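Putative SAM-dependent O-methyltranferase (Podospora anserina, PDB 4YMH) is an S-adenosylmethionine-dependent O-methyltransferase of the cation-dependent family, transferring methyl groups to oxygen and leaving S-adenosyl-L-homocysteine. Local coordinates at the interface of chains A and B. Numbering follows the deposited sequence. Chains: chain A/B, Putative SAM-dependent O-methyltranferase.

Contact 1: the interface of chains A and B. Residues chain A 5, 7-10, 13; chain B 5, 7-10, 13, 188.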
# COMPACT_ATOMS: atom_id res chain seq x y z
N ILE A 5 -4.67 -8.58 9.09
CA ILE A 5 -4.20 -9.44 8.01
C ILE A 5 -5.08 -10.67 7.82
O ILE A 5 -5.41 -11.36 8.78
CB ILE A 5 -2.74 -9.89 8.30
CG1 ILE A 5 -1.83 -8.66 8.34
CG2 ILE A 5 -2.25 -10.91 7.29
CD1 ILE A 5 -0.44 -8.97 8.88
N PRO A 7 -5.84 -14.44 6.93
CA PRO A 7 -5.09 -15.70 6.88
C PRO A 7 -5.49 -16.51 5.64
O PRO A 7 -6.68 -16.66 5.35
CB PRO A 7 -5.49 -16.39 8.19
CG PRO A 7 -6.87 -15.88 8.48
CD PRO A 7 -6.96 -14.49 7.89
N PHE A 8 -4.48 -17.00 4.92
CA PHE A 8 -4.66 -17.81 3.71
C PHE A 8 -3.70 -19.00 3.80
O PHE A 8 -2.58 -18.84 4.27
CB PHE A 8 -4.38 -17.00 2.43
CG PHE A 8 -5.42 -15.93 2.10
CD1 PHE A 8 -6.74 -16.28 1.86
CD2 PHE A 8 -5.06 -14.60 2.00
CE1 PHE A 8 -7.69 -15.32 1.54
CE2 PHE A 8 -6.01 -13.62 1.69
CZ PHE A 8 -7.32 -13.99 1.46
N ASN A 9 -4.12 -20.19 3.37
CA ASN A 9 -3.14 -21.27 3.23
C ASN A 9 -2.39 -21.05 1.92
O ASN A 9 -2.73 -20.15 1.15
CB ASN A 9 -3.79 -22.67 3.33
CG ASN A 9 -4.79 -22.97 2.21
OD1 ASN A 9 -4.83 -22.33 1.17
ND2 ASN A 9 -5.59 -24.01 2.43
N GLU A 10 -1.37 -21.86 1.65
CA GLU A 10 -0.52 -21.62 0.48
C GLU A 10 -1.27 -21.56 -0.86
O GLU A 10 -1.11 -20.60 -1.64
CB GLU A 10 0.55 -22.70 0.39
CG GLU A 10 1.57 -22.62 1.49
CD GLU A 10 2.48 -23.81 1.49
OE1 GLU A 10 2.25 -24.73 2.31
OE2 GLU A 10 3.42 -23.84 0.67
N ALA A 13 -3.65 -18.52 -1.03
CA ALA A 13 -2.89 -17.28 -1.18
C ALA A 13 -2.47 -17.09 -2.65
O ALA A 13 -2.57 -15.97 -3.19
CB ALA A 13 -1.67 -17.28 -0.26
N ILE B 5 1.45 -13.10 -2.11
CA ILE B 5 0.86 -13.05 -0.78
C ILE B 5 1.44 -14.14 0.14
O ILE B 5 1.46 -15.32 -0.23
CB ILE B 5 -0.66 -13.23 -0.85
CG1 ILE B 5 -1.29 -12.13 -1.70
CG2 ILE B 5 -1.25 -13.24 0.57
CD1 ILE B 5 -2.72 -12.41 -2.06
N PRO B 7 1.43 -16.81 3.03
CA PRO B 7 0.36 -17.55 3.71
C PRO B 7 0.57 -17.55 5.22
O PRO B 7 1.67 -17.86 5.67
CB PRO B 7 0.48 -18.95 3.12
CG PRO B 7 1.96 -19.09 2.79
CD PRO B 7 2.44 -17.70 2.43
N PHE B 8 -0.45 -17.18 5.98
CA PHE B 8 -0.41 -17.23 7.45
C PHE B 8 -1.64 -17.96 7.99
O PHE B 8 -2.72 -17.84 7.41
CB PHE B 8 -0.39 -15.83 8.05
CG PHE B 8 0.84 -15.04 7.72
CD1 PHE B 8 2.09 -15.45 8.16
CD2 PHE B 8 0.74 -13.84 7.03
CE1 PHE B 8 3.22 -14.71 7.87
CE2 PHE B 8 1.87 -13.09 6.75
CZ PHE B 8 3.11 -13.53 7.17
N ASN B 9 -1.51 -18.69 9.10
CA ASN B 9 -2.73 -19.16 9.77
C ASN B 9 -3.25 -18.01 10.64
O ASN B 9 -2.65 -16.93 10.67
CB ASN B 9 -2.50 -20.46 10.57
CG ASN B 9 -1.42 -20.34 11.63
OD1 ASN B 9 -1.08 -19.25 12.09
ND2 ASN B 9 -0.88 -21.49 12.05
N GLU B 10 -4.39 -18.21 11.31
CA GLU B 10 -5.03 -17.12 12.07
C GLU B 10 -4.10 -16.53 13.14
O GLU B 10 -3.90 -15.31 13.21
CB GLU B 10 -6.31 -17.62 12.73
CG GLU B 10 -7.34 -18.16 11.74
CD GLU B 10 -8.51 -18.84 12.42
OE1 GLU B 10 -8.58 -20.09 12.36
OE2 GLU B 10 -9.37 -18.13 13.00
N ALA B 13 -1.19 -14.68 11.48
CA ALA B 13 -1.65 -13.42 10.89
C ALA B 13 -1.79 -12.36 11.99
O ALA B 13 -1.38 -11.19 11.83
CB ALA B 13 -2.99 -13.61 10.17
N TRP B 188 -11.89 -20.23 7.86
CA TRP B 188 -11.85 -19.83 9.26
C TRP B 188 -13.04 -18.94 9.66
O TRP B 188 -13.37 -18.83 10.84
CB TRP B 188 -10.55 -19.09 9.55
CG TRP B 188 -10.41 -17.94 8.63
CD1 TRP B 188 -9.81 -17.94 7.40
CD2 TRP B 188 -10.90 -16.61 8.84
NE1 TRP B 188 -9.89 -16.70 6.84
CE2 TRP B 188 -10.56 -15.86 7.70
CE3 TRP B 188 -11.60 -15.98 9.88
CZ2 TRP B 188 -10.88 -14.52 7.56
CZ3 TRP B 188 -11.92 -14.65 9.74
CH2 TRP B 188 -11.56 -13.92 8.59
O HOH W 1 -2.09 -15.11 4.89
O HOH W 2 -9.31 -15.05 4.44
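The N-terminal loops of chains A and B, residues 5 to 9 in each, cross antiparallel where they run into helix 10-22, and the loop carrying B:Trp188 closes over one end of the crossing. A:Phe8 and B:Phe8 face each other as an antiparallel beta bridge, but their amide N-H groups do not point at the opposing carbonyls. Both turn instead to a shared water, which lies 3.0 Å from A:Phe8 N and 2.9 Å from B:Phe8 N, so that this solvent molecule joins the two backbones near their crossing point.

A:Pro7 is the most deeply covered residue of the patch, with 100 Å² hidden by chain B. Its ring crosses B:Trp188 at about a right angle. CG comes down over one face of the indole, offset toward the rim, and lies 3.7 Å from the centroid of the five-membered ring in a CH-pi contact. In the plane of the indole, at its edge, a second water sits 3.0 Å from B:Trp188 NE1 and also contacts the carbonyl A:Pro7 O, so the same indole meets the proline ring by its face and the proline carbonyl through solvent. On this same side of the crossing, A:Ile5 has CG2 anti to its backbone N, and this branch touches B:Ala13 CB at 4.0 Å, while its CD1 reaches 3.8 Å from the carbonyl B:Ala13 O. The small side chain of B:Ala13 may allow helix 10-22 to lie close to the loop of chain A.

On the other side of the crossing, the extended chain of A:Glu10 passes obliquely across B:Pro7, CG to CG at 3.8 Å.

Most of the patch lies where the N-terminal loop of each subunit enters its first helix, beside the Rossmann-like methyltransferase core; the loop of B:Trp188, between 3-10 helices 176-178 and 191-193, adds to it.

Contact 2: the interface of chains A and B. Residues chain A 16-17, 20, 24, 50, 52, 224-225; chain B 4-5, 175, 220-224.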
# COMPACT_ATOMS: atom_id res chain seq x y z
N VAL A 16 -5.46 -15.96 -4.66
CA VAL A 16 -5.77 -14.56 -4.39
C VAL A 16 -4.76 -13.62 -5.08
O VAL A 16 -5.14 -12.55 -5.60
CB VAL A 16 -5.82 -14.29 -2.86
CG1 VAL A 16 -6.13 -12.83 -2.59
CG2 VAL A 16 -6.89 -15.17 -2.21
N SER A 17 -3.50 -14.04 -5.15
CA SER A 17 -2.52 -13.27 -5.91
C SER A 17 -2.90 -13.19 -7.38
O SER A 17 -2.84 -12.11 -7.99
CB SER A 17 -1.12 -13.85 -5.80
OG SER A 17 -0.66 -13.78 -4.46
N CYS A 20 -5.67 -10.78 -7.91
CA CYS A 20 -5.20 -9.39 -7.92
C CYS A 20 -4.57 -9.01 -9.25
O CYS A 20 -4.80 -7.91 -9.76
CB CYS A 20 -4.21 -9.15 -6.78
SG CYS A 20 -4.98 -9.23 -5.15
N SER A 24 -5.97 -6.08 -11.87
CA SER A 24 -5.12 -4.90 -11.90
C SER A 24 -4.60 -4.74 -13.32
O SER A 24 -4.46 -5.73 -14.04
CB SER A 24 -3.95 -5.00 -10.92
OG SER A 24 -4.41 -5.28 -9.62
N SER A 50 7.57 -9.95 -8.15
CA SER A 50 6.50 -10.57 -8.93
C SER A 50 5.94 -9.63 -10.00
O SER A 50 6.28 -8.44 -10.04
CB SER A 50 5.36 -11.01 -8.02
OG SER A 50 4.66 -9.86 -7.55
N LEU A 52 2.71 -8.73 -10.16
CA LEU A 52 1.80 -7.84 -9.45
C LEU A 52 2.59 -6.68 -8.83
O LEU A 52 2.17 -5.52 -8.90
CB LEU A 52 1.02 -8.61 -8.36
CG LEU A 52 0.00 -7.81 -7.55
CD1 LEU A 52 -1.06 -7.20 -8.48
CD2 LEU A 52 -0.65 -8.70 -6.48
N VAL A 224 1.92 -6.04 3.05
CA VAL A 224 1.63 -6.36 1.66
C VAL A 224 2.89 -7.00 1.06
O VAL A 224 3.99 -6.69 1.47
CB VAL A 224 1.19 -5.08 0.87
CG1 VAL A 224 2.37 -4.15 0.63
CG2 VAL A 224 0.44 -5.43 -0.44
N PHE A 225 2.71 -7.91 0.10
CA PHE A 225 3.83 -8.62 -0.53
C PHE A 225 4.67 -9.30 0.56
O PHE A 225 4.12 -10.00 1.40
CB PHE A 225 4.65 -7.65 -1.39
CG PHE A 225 3.83 -6.94 -2.46
CD1 PHE A 225 2.98 -7.65 -3.28
CD2 PHE A 225 3.91 -5.56 -2.63
CE1 PHE A 225 2.22 -7.02 -4.26
CE2 PHE A 225 3.15 -4.93 -3.61
CZ PHE A 225 2.31 -5.66 -4.42
N SER B 4 2.17 -13.37 -4.67
CA SER B 4 2.67 -12.18 -3.99
C SER B 4 2.11 -12.05 -2.59
O SER B 4 2.27 -11.02 -1.95
CB SER B 4 2.31 -10.93 -4.79
OG SER B 4 2.90 -11.00 -6.07
N ILE B 5 1.45 -13.10 -2.11
CA ILE B 5 0.86 -13.05 -0.78
C ILE B 5 1.44 -14.14 0.14
O ILE B 5 1.46 -15.32 -0.23
CB ILE B 5 -0.66 -13.23 -0.85
CG1 ILE B 5 -1.29 -12.13 -1.70
CG2 ILE B 5 -1.25 -13.24 0.57
CD1 ILE B 5 -2.72 -12.41 -2.06
N PHE B 175 -11.82 -7.67 -0.84
CA PHE B 175 -11.73 -9.13 -0.77
C PHE B 175 -12.91 -9.82 -0.08
O PHE B 175 -13.08 -11.05 -0.21
CB PHE B 175 -10.47 -9.55 -0.03
CG PHE B 175 -9.20 -9.40 -0.81
CD1 PHE B 175 -9.21 -9.10 -2.16
CD2 PHE B 175 -7.98 -9.56 -0.17
CE1 PHE B 175 -8.01 -8.97 -2.87
CE2 PHE B 175 -6.78 -9.43 -0.87
CZ PHE B 175 -6.80 -9.14 -2.22
N LEU B 220 -5.37 -0.70 -9.52
CA LEU B 220 -4.48 -1.66 -8.87
C LEU B 220 -5.18 -2.28 -7.66
O LEU B 220 -5.55 -1.56 -6.74
CB LEU B 220 -3.19 -0.98 -8.43
CG LEU B 220 -2.24 -1.87 -7.61
CD1 LEU B 220 -1.61 -2.96 -8.49
CD2 LEU B 220 -1.16 -1.03 -6.92
N LEU B 221 -5.39 -3.59 -7.68
CA LEU B 221 -5.98 -4.24 -6.50
C LEU B 221 -4.84 -4.79 -5.66
O LEU B 221 -4.15 -5.70 -6.07
CB LEU B 221 -6.96 -5.35 -6.93
CG LEU B 221 -7.55 -6.26 -5.84
CD1 LEU B 221 -7.99 -5.46 -4.60
CD2 LEU B 221 -8.71 -7.07 -6.41
N LEU B 222 -4.62 -4.19 -4.49
CA LEU B 222 -3.48 -4.53 -3.64
C LEU B 222 -3.92 -5.49 -2.53
O LEU B 222 -4.92 -5.21 -1.84
CB LEU B 222 -2.88 -3.25 -3.06
CG LEU B 222 -1.36 -3.05 -3.03
CD1 LEU B 222 -0.67 -3.59 -4.28
CD2 LEU B 222 -1.02 -1.58 -2.85
N PRO B 223 -3.18 -6.61 -2.37
CA PRO B 223 -3.53 -7.62 -1.37
C PRO B 223 -3.04 -7.20 0.01
O PRO B 223 -2.14 -7.82 0.56
CB PRO B 223 -2.80 -8.87 -1.87
CG PRO B 223 -1.60 -8.35 -2.56
CD PRO B 223 -2.03 -7.03 -3.19
N VAL B 224 -3.62 -6.12 0.54
CA VAL B 224 -3.27 -5.64 1.86
C VAL B 224 -4.58 -5.46 2.63
O VAL B 224 -5.60 -5.14 2.03
CB VAL B 224 -2.47 -4.31 1.80
CG1 VAL B 224 -3.34 -3.14 1.29
CG2 VAL B 224 -1.83 -4.00 3.15
O HOH W 3 0.15 -9.36 0.15
O HOH W 4 0.96 -15.89 -2.86
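Helix 10-22 of chain A, with its Rossmann-like class I methyltransferase core behind it, lies against strand 217-222 and the N-terminal loop of chain B. A:Cys20 points its side chain into this seam. CB lies 3.5 Å from the carbonyl B:Leu221 O, and SG, anti to its own carbonyl carbon (chi1 -69°), meets the edge of the B:Phe175 ring in plane, 3.5 Å from CZ. The sulfur also borders B:Pro223 CB and B:Leu221 CG.

Further along, A:Ser24 OG accepts a nearly straight bond from the backbone amide B:Leu221 N (2.8 Å, 165° at H) and itself donates to A:Cys20 O, standing above that carbonyl plane. An alanine here would remove both hydroxyl bonds, and would probably loosen the tie between the segment after the helix and strand 217-222 of chain B.

One turn before A:Cys20 in the helix, A:Ser17 OG accepts from B:Ser4 N at 2.9 Å, and a water bridges the same hydroxyl to B:Ile5 N and O. B:Ser4 OG and A:Ser50 OG share a hydrogen bond of 2.6 Å in which either hydroxyl may be the donor, so both the amide and the hydroxyl of B:Ser4 are held. B:Ile5 CD1 packs tightly across A:Val16 CG1 at 3.5 Å. A:Phe225 crosses B:Leu222 at about a right angle, CZ to CD1 3.6 Å, its ring capped on one face by A:Val224 CG2, which also touches B:Val224 CB.

The centres of contact 1 and contact 2 lie about 13 Å apart, measured between their C-alpha atoms, and B:Ile5 belongs to both. Helix 10-22 of chain A also runs through the two: its first turns serve contact 1, its later ones contact 2. The N-terminal loop of chain B thus ties the crossing of the two chain ends to the seam with the strand. Because the interface is two-fold symmetric, each patch has a twin with the chains exchanged, and together they belong to one two-fold interface. This is consistent with a dimer, though the crystal alone does not establish one in solution.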